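Local structure of Lmo0135 protein (Listeria monocytogenes EGD-e, 5ISU) at residues A278-L283 / E318-D323; L283-I288 / I462-Y467; P28-P33 / D169-P174. The protein probably binds peptides outside the cell as the substrate-binding component of an ABC transporter. All blocks are in the same frame, centred on the assembly; numbering follows the deposited sequence.

Contact 1: A278-L283 / E318-D323; sequences ALSYAL and ETYDQD
Tyr281, near the C-terminal end of helix 273-281, comes closest to Gln322 across the contact, their CA atoms 4.8 Å apart, and the irregular chain 318-323 passes this part of the helix just before helix 324-334 begins. The backbone link is the bond from Asp323 N to Tyr281 O, 2.8 Å long with an N-H...O angle of 165°. Gln322 CA also presents its hydrogen to Tyr281 O, a CA-H...O contact.

The two tyrosines form a T-shaped pair. The edge of the Tyr320 ring meets the face of Tyr281 with the planes 87° apart, and Tyr320 CD1 stands 3.5 Å from Tyr281 CE2, toward the rim and not over the middle. The more central place is taken by Tyr320 CB, 4.1 Å from the Tyr281 ring centroid in a CH-pi contact. Asp321 O lies at the edge of the same ring, in its plane, near CD1. Ser280 CB packs on Tyr320 CB, while Glu318 CG sits over the centre of the Tyr320 ring.

Gln322 NE2 makes a weak 3.3 Å bond to Ala282 O. Water 1 lies 2.7 Å from both Leu283 O and Tyr320 O and bridges them. Outside the contact, Tyr281 OH bonds Lys326 NZ, Tyr320 OH bonds Ala457 O, and Asp323 OD1 caps helix 324-334 at Lys326 N.

Tyr281 O thus takes one firm backbone N-H, and Ala282 O a weak side-chain one beside that from Gln363 NE2, while the aromatic pair, its hydroxyls bonded elsewhere, contributes ring packing.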
# COMPACT_ATOMS: atom_id res chain seq x y z
N ALA A 278 17.49 -23.93 0.25
CA ALA A 278 17.69 -24.56 1.56
C ALA A 278 17.10 -23.69 2.67
O ALA A 278 16.47 -24.20 3.59
CB ALA A 278 19.17 -24.81 1.81
N LEU A 279 17.29 -22.38 2.56
CA LEU A 279 16.81 -21.41 3.55
C LEU A 279 15.30 -21.16 3.46
O LEU A 279 14.75 -20.40 4.27
CB LEU A 279 17.58 -20.09 3.42
CG LEU A 279 19.10 -20.14 3.60
CD1 LEU A 279 19.73 -18.80 3.28
CD2 LEU A 279 19.50 -20.61 4.99
N SER A 280 14.66 -21.77 2.47
CA SER A 280 13.22 -21.70 2.31
C SER A 280 12.63 -22.99 2.89
O SER A 280 11.69 -22.96 3.72
CB SER A 280 12.83 -21.54 0.83
OG SER A 280 13.44 -20.40 0.27
N TYR A 281 13.17 -24.11 2.46
CA TYR A 281 12.75 -25.43 2.96
C TYR A 281 12.90 -25.61 4.47
O TYR A 281 12.28 -26.50 5.04
CB TYR A 281 13.52 -26.56 2.27
CG TYR A 281 13.03 -26.95 0.91
CD1 TYR A 281 11.78 -27.57 0.76
CD2 TYR A 281 13.83 -26.83 -0.22
CE1 TYR A 281 11.32 -27.97 -0.49
CE2 TYR A 281 13.39 -27.25 -1.47
CZ TYR A 281 12.14 -27.82 -1.59
OH TYR A 281 11.70 -28.22 -2.83
N ALA A 282 13.76 -24.83 5.11
CA ALA A 282 13.93 -24.94 6.55
C ALA A 282 12.79 -24.29 7.34
O ALA A 282 12.68 -24.50 8.55
CB ALA A 282 15.26 -24.31 6.97
N LEU A 283 11.92 -23.55 6.65
CA LEU A 283 10.87 -22.77 7.30
C LEU A 283 9.46 -23.30 7.11
O LEU A 283 9.19 -24.03 6.15
CB LEU A 283 10.93 -21.34 6.77
CG LEU A 283 12.30 -20.64 6.80
CD1 LEU A 283 12.23 -19.29 6.11
CD2 LEU A 283 12.80 -20.47 8.23
N GLU A 318 5.83 -22.58 -6.53
CA GLU A 318 6.60 -23.37 -5.58
C GLU A 318 6.65 -22.60 -4.24
O GLU A 318 6.92 -21.40 -4.23
CB GLU A 318 8.01 -23.67 -6.10
CG GLU A 318 8.86 -24.50 -5.13
CD GLU A 318 8.17 -25.78 -4.66
OE1 GLU A 318 7.56 -26.49 -5.51
OE2 GLU A 318 8.23 -26.07 -3.44
N THR A 319 6.38 -23.31 -3.14
CA THR A 319 6.38 -22.69 -1.82
C THR A 319 7.40 -23.27 -0.86
O THR A 319 7.53 -22.77 0.26
CB THR A 319 4.96 -22.69 -1.19
OG1 THR A 319 4.38 -24.00 -1.25
CG2 THR A 319 4.09 -21.76 -1.95
N TYR A 320 8.14 -24.30 -1.28
CA TYR A 320 9.19 -24.90 -0.46
C TYR A 320 8.70 -25.29 0.91
O TYR A 320 9.26 -24.87 1.92
CB TYR A 320 10.37 -23.92 -0.32
CG TYR A 320 10.91 -23.49 -1.65
CD1 TYR A 320 11.81 -24.29 -2.32
CD2 TYR A 320 10.51 -22.30 -2.24
CE1 TYR A 320 12.30 -23.94 -3.56
CE2 TYR A 320 11.02 -21.93 -3.48
CZ TYR A 320 11.93 -22.77 -4.13
OH TYR A 320 12.47 -22.48 -5.34
N ASP A 321 7.64 -26.10 0.95
CA ASP A 321 7.05 -26.53 2.23
C ASP A 321 8.11 -27.23 3.08
O ASP A 321 8.92 -27.98 2.56
CB ASP A 321 5.82 -27.38 1.99
CG ASP A 321 4.75 -26.64 1.19
OD1 ASP A 321 5.06 -26.20 0.06
OD2 ASP A 321 3.62 -26.50 1.69
N GLN A 322 8.08 -26.97 4.38
CA GLN A 322 9.13 -27.43 5.31
C GLN A 322 9.61 -28.86 5.09
O GLN A 322 8.82 -29.80 5.13
CB GLN A 322 8.72 -27.23 6.76
CG GLN A 322 9.89 -27.15 7.74
CD GLN A 322 9.43 -26.96 9.18
OE1 GLN A 322 8.66 -27.75 9.71
NE2 GLN A 322 9.94 -25.92 9.83
N ASP A 323 10.92 -28.98 4.83
CA ASP A 323 11.61 -30.26 4.65
C ASP A 323 13.06 -30.03 5.09
O ASP A 323 13.93 -29.66 4.30
CB ASP A 323 11.52 -30.73 3.20
CG ASP A 323 11.96 -32.18 3.01
OD1 ASP A 323 12.73 -32.73 3.84
OD2 ASP A 323 11.53 -32.77 2.00
O HOH W 1 8.26 -23.25 3.78

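Contact 2: L283-I288 / I462-Y467; sequences LDREEI and IYPISY
Arg285, in the first turn of helix 285-292, reaches from the helix to strand 462-475 and ends flat against Tyr463. Its CB is only loosely placed beside Ile465 O. CG lies anti to the carbonyl carbon (chi1 -71°) and passes 3.6 Å from Tyr463 OH; from there the chain runs extended to NE, with CD near Ile465 O. NE donates to Pro464 O at 2.8 Å, almost in line with the carbonyl, and NH1 donates to that same oxygen at 3.0 Å. This side-on grip, with the acceptor only 10° out of the guanidinium plane, fixes how the group is rotated. Its face is stacked on the Tyr463 ring, the planes 13° apart and the centres 4.3 Å apart. NH1 lies over the ring toward the rim, whereas NH2 turns to Thr319 O, a hydrogen bond outside these two segments.

The strand belongs to the mixed sheet of this solute-binding fold, where Ile465 and Ser466 both face Ser259 of strand 248-263 in a classic beta bulge. Helix 285-292 packs beside it, its N-terminus capped by Asp284, whose OD1 accepts from Glu287 N at 2.9 Å.

On the ring face opposite the guanidinium, Leu283 CD1 sits over the centre, 3.8 Å from the Tyr463 centroid, so the ring is held between a methyl and a planar cation. Tyr463 OH lies 2.7 Å from water 1, which is in the ring plane. One turn along the helix from Asp284, Ile288 directs CD1 obliquely at Tyr463 CE2 and sets CG2 against Ile465 CG2 at 3.6 Å, the two isoleucines crossing at about a right angle.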
# COMPACT_ATOMS: atom_id res chain seq x y z
N LEU A 283 11.92 -23.55 6.65
CA LEU A 283 10.87 -22.77 7.30
C LEU A 283 9.46 -23.30 7.11
O LEU A 283 9.19 -24.03 6.15
CB LEU A 283 10.93 -21.34 6.77
CG LEU A 283 12.30 -20.64 6.80
CD1 LEU A 283 12.23 -19.29 6.11
CD2 LEU A 283 12.80 -20.47 8.23
N ASP A 284 8.58 -22.91 8.03
CA ASP A 284 7.14 -23.26 7.99
C ASP A 284 6.30 -22.03 8.30
O ASP A 284 6.33 -21.50 9.41
CB ASP A 284 6.77 -24.38 8.95
CG ASP A 284 5.26 -24.63 9.00
OD1 ASP A 284 4.52 -23.81 9.59
OD2 ASP A 284 4.81 -25.65 8.45
N ARG A 285 5.51 -21.63 7.33
CA ARG A 285 4.69 -20.43 7.44
C ARG A 285 3.72 -20.34 8.61
O ARG A 285 3.66 -19.29 9.23
CB ARG A 285 3.95 -20.20 6.12
CG ARG A 285 4.90 -19.76 5.02
CD ARG A 285 4.22 -19.60 3.70
NE ARG A 285 5.17 -19.09 2.70
CZ ARG A 285 5.97 -19.85 1.94
NH1 ARG A 285 6.80 -19.28 1.07
NH2 ARG A 285 5.95 -21.18 2.02
N GLU A 286 2.96 -21.40 8.91
CA GLU A 286 2.01 -21.35 10.05
C GLU A 286 2.74 -21.10 11.36
O GLU A 286 2.23 -20.40 12.22
CB GLU A 286 1.14 -22.60 10.15
CG GLU A 286 0.18 -22.73 8.98
CD GLU A 286 -0.98 -23.71 9.21
OE1 GLU A 286 -1.72 -23.93 8.23
OE2 GLU A 286 -1.17 -24.24 10.34
N GLU A 287 3.95 -21.64 11.48
CA GLU A 287 4.78 -21.42 12.66
C GLU A 287 5.27 -19.98 12.74
O GLU A 287 5.26 -19.38 13.82
CB GLU A 287 5.97 -22.39 12.70
CG GLU A 287 5.57 -23.85 12.96
CD GLU A 287 6.77 -24.79 13.12
OE1 GLU A 287 7.92 -24.46 12.71
OE2 GLU A 287 6.55 -25.88 13.66
N ILE A 288 5.71 -19.42 11.60
CA ILE A 288 6.17 -18.02 11.59
C ILE A 288 5.04 -17.09 12.01
O ILE A 288 5.22 -16.20 12.84
CB ILE A 288 6.69 -17.57 10.22
CG1 ILE A 288 7.94 -18.37 9.84
CG2 ILE A 288 7.03 -16.08 10.25
CD1 ILE A 288 8.41 -18.14 8.42
N ILE A 462 13.07 -14.37 -3.11
CA ILE A 462 12.68 -13.95 -1.77
C ILE A 462 11.98 -15.14 -1.12
O ILE A 462 11.87 -16.19 -1.74
CB ILE A 462 11.69 -12.77 -1.80
CG1 ILE A 462 10.38 -13.18 -2.50
CG2 ILE A 462 12.33 -11.57 -2.48
CD1 ILE A 462 9.23 -12.22 -2.26
N TYR A 463 11.53 -14.96 0.11
CA TYR A 463 10.72 -15.95 0.81
C TYR A 463 9.45 -15.21 1.24
O TYR A 463 9.48 -14.47 2.21
CB TYR A 463 11.44 -16.54 2.03
CG TYR A 463 10.62 -17.64 2.69
CD1 TYR A 463 10.68 -18.94 2.23
CD2 TYR A 463 9.75 -17.36 3.74
CE1 TYR A 463 9.93 -19.94 2.80
CE2 TYR A 463 9.00 -18.35 4.32
CZ TYR A 463 9.09 -19.65 3.85
OH TYR A 463 8.35 -20.67 4.43
N PRO A 464 8.34 -15.34 0.48
CA PRO A 464 7.08 -14.68 0.90
C PRO A 464 6.56 -15.36 2.15
O PRO A 464 6.33 -16.55 2.13
CB PRO A 464 6.13 -14.90 -0.29
CG PRO A 464 6.99 -15.44 -1.41
CD PRO A 464 8.19 -16.08 -0.79
N ILE A 465 6.40 -14.61 3.23
CA ILE A 465 5.97 -15.20 4.48
C ILE A 465 4.45 -15.21 4.62
O ILE A 465 3.85 -16.27 4.76
CB ILE A 465 6.56 -14.44 5.69
CG1 ILE A 465 8.09 -14.46 5.65
CG2 ILE A 465 6.05 -15.04 6.99
CD1 ILE A 465 8.72 -13.54 6.67
N SER A 466 3.84 -14.04 4.61
CA SER A 466 2.40 -13.95 4.80
C SER A 466 1.73 -12.73 4.20
O SER A 466 2.39 -11.72 3.95
CB SER A 466 2.10 -13.96 6.30
OG SER A 466 2.77 -12.90 6.99
N TYR A 467 0.44 -12.87 3.89
CA TYR A 467 -0.36 -11.76 3.46
C TYR A 467 -1.01 -11.34 4.76
O TYR A 467 -1.76 -12.11 5.37
CB TYR A 467 -1.40 -12.13 2.40
CG TYR A 467 -0.77 -12.84 1.22
CD1 TYR A 467 0.33 -12.27 0.57
CD2 TYR A 467 -1.27 -14.04 0.75
CE1 TYR A 467 0.93 -12.90 -0.50
CE2 TYR A 467 -0.68 -14.68 -0.33
CZ TYR A 467 0.44 -14.10 -0.95
OH TYR A 467 1.07 -14.70 -2.02
O HOH W 1 8.26 -23.25 3.78

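Contact 3: P28-P33 / D169-P174; sequences PEVINP and DKNKNP
An inverse gamma turn centred on Ile31 faces a short 3-10 segment, 169-171, and Val30, Ile31 and Asn32 of the turn meet Asn171 and Pro174 across the contact. The CA atoms of Ile31 and Asn171 are 6.2 Å apart, and a weak bond of 2.9 Å from Asn32 N to Val30 O accompanies the tight turn.

The polar link is between two asparagines. Asn32 CG is anti to its backbone N (chi1 -173°), and ND2 donates to Asn171 OD1 at 2.9 Å with a nearly straight N-H...O angle of 171°. The acceptor lies in the amide plane of Asn32, and the donor comes in on a lone pair of Asn171 OD1, in the plane of that carbonyl. Although each group meets the bond in its own plane, the two amides are turned 74° against each other, a twist about the bond that keeps them from lying coplanar. Asn32 CB also approaches Asn171 OD1, at 3.4 Å.

Val30 crosses Asn171 obliquely, its CG1 3.7 Å from Asn171 CG and close to ND2 as well. Pro174 packs on Ile31: its CB lies 3.9 Å from Ile31 O, and its CG makes a looser apolar contact with Ile31 CG2.

Both amides have further partners. Asn171 ND2 bonds Ile165 O, and Asn32 OD1 accepts from Asn34 N, so each side chain joins its own loop to the one opposite. Ile31 packs on Ile44 of helix 39-48, Pro174 on Phe182 of strand 180-186, and both asparagines touch Phe159 of helix 156-159.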
# COMPACT_ATOMS: atom_id res chain seq x y z
N PRO A 28 0.37 14.72 9.80
CA PRO A 28 0.33 14.53 8.37
C PRO A 28 1.40 15.39 7.70
O PRO A 28 2.00 16.25 8.35
CB PRO A 28 -1.06 15.05 8.00
CG PRO A 28 -1.30 16.14 8.99
CD PRO A 28 -0.60 15.73 10.26
N GLU A 29 1.66 15.12 6.42
CA GLU A 29 2.61 15.93 5.64
C GLU A 29 1.73 16.83 4.76
O GLU A 29 0.74 17.36 5.25
CB GLU A 29 3.59 15.03 4.87
CG GLU A 29 4.44 14.15 5.79
CD GLU A 29 5.39 13.22 5.03
OE1 GLU A 29 5.81 13.56 3.90
OE2 GLU A 29 5.73 12.15 5.58
N VAL A 30 2.04 16.99 3.47
CA VAL A 30 1.23 17.86 2.62
C VAL A 30 -0.07 17.15 2.18
O VAL A 30 -0.03 16.16 1.46
CB VAL A 30 2.04 18.31 1.40
CG1 VAL A 30 1.23 19.27 0.55
CG2 VAL A 30 3.35 18.96 1.84
N ILE A 31 -1.22 17.68 2.61
CA ILE A 31 -2.52 17.08 2.26
C ILE A 31 -2.93 17.50 0.84
O ILE A 31 -3.74 18.43 0.63
CB ILE A 31 -3.61 17.44 3.29
CG1 ILE A 31 -3.07 17.17 4.71
CG2 ILE A 31 -4.88 16.62 3.02
CD1 ILE A 31 -4.01 17.57 5.83
N ASN A 32 -2.37 16.80 -0.14
CA ASN A 32 -2.58 17.07 -1.56
C ASN A 32 -2.30 15.74 -2.28
O ASN A 32 -1.19 15.21 -2.20
CB ASN A 32 -1.62 18.19 -2.02
CG ASN A 32 -1.89 18.65 -3.45
OD1 ASN A 32 -1.97 17.86 -4.38
ND2 ASN A 32 -2.00 19.95 -3.62
N PRO A 33 -3.31 15.21 -3.00
CA PRO A 33 -3.17 13.90 -3.66
C PRO A 33 -2.07 13.77 -4.70
O PRO A 33 -1.72 12.66 -5.07
CB PRO A 33 -4.53 13.68 -4.30
CG PRO A 33 -5.12 15.02 -4.44
CD PRO A 33 -4.63 15.80 -3.26
N ASP A 169 1.05 27.49 0.49
CA ASP A 169 0.30 27.67 1.74
C ASP A 169 -1.19 27.36 1.55
O ASP A 169 -1.93 27.20 2.52
CB ASP A 169 0.59 29.05 2.42
CG ASP A 169 0.28 30.26 1.52
OD1 ASP A 169 -0.47 30.14 0.54
OD2 ASP A 169 0.79 31.37 1.84
N LYS A 170 -1.62 27.23 0.29
CA LYS A 170 -2.99 26.80 0.01
C LYS A 170 -3.26 25.37 0.51
O LYS A 170 -4.42 24.98 0.72
CB LYS A 170 -3.31 26.93 -1.48
CG LYS A 170 -3.44 28.38 -1.93
CD LYS A 170 -3.64 28.49 -3.42
CE LYS A 170 -3.76 29.95 -3.85
NZ LYS A 170 -4.00 30.08 -5.31
N ASN A 171 -2.19 24.58 0.70
CA ASN A 171 -2.32 23.21 1.23
C ASN A 171 -2.60 23.24 2.72
O ASN A 171 -2.94 22.20 3.28
CB ASN A 171 -1.06 22.37 0.97
CG ASN A 171 -0.85 22.09 -0.50
OD1 ASN A 171 -1.71 21.52 -1.16
ND2 ASN A 171 0.32 22.45 -1.00
N LYS A 172 -2.41 24.40 3.35
CA LYS A 172 -2.75 24.57 4.77
C LYS A 172 -4.27 24.54 4.99
O LYS A 172 -4.72 24.20 6.08
CB LYS A 172 -2.15 25.85 5.37
CG LYS A 172 -0.64 25.81 5.56
CD LYS A 172 -0.08 27.22 5.78
CE LYS A 172 1.41 27.25 6.07
NZ LYS A 172 1.73 26.74 7.42
N ASN A 173 -5.05 24.90 3.98
CA ASN A 173 -6.51 24.84 4.11
C ASN A 173 -7.06 24.16 2.85
O ASN A 173 -7.70 24.80 2.01
CB ASN A 173 -7.09 26.23 4.36
CG ASN A 173 -6.44 26.91 5.57
OD1 ASN A 173 -7.00 26.90 6.67
ND2 ASN A 173 -5.24 27.45 5.39
N PRO A 174 -6.81 22.84 2.72
CA PRO A 174 -7.18 22.06 1.53
C PRO A 174 -8.66 22.05 1.14
O PRO A 174 -9.54 21.77 1.95
CB PRO A 174 -6.69 20.65 1.86
CG PRO A 174 -6.62 20.60 3.34
CD PRO A 174 -6.33 21.98 3.82

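How the contacts relate
Contacts 1 and 2 form one neighbourhood, their centres about 9 Å apart, whereas contact 3 lies on the opposite side of the chain's centre, about 47 Å from contact 1 and about 39 Å from contact 2, centre to centre. The first two share Leu283 and water 1, and the hydrogen bond of Arg285 with Thr319 is the polar tie between them, so helices 273-281 and 285-292, consecutive in the chain, are tied to one loop and one strand. Both are partly buried, and each uses a tyrosine face, one met by an aromatic edge and the other by a cation. Contact 3 is buried, joins two loops without aromatic stacking, and depends on one amide-amide bond with modest apolar packing.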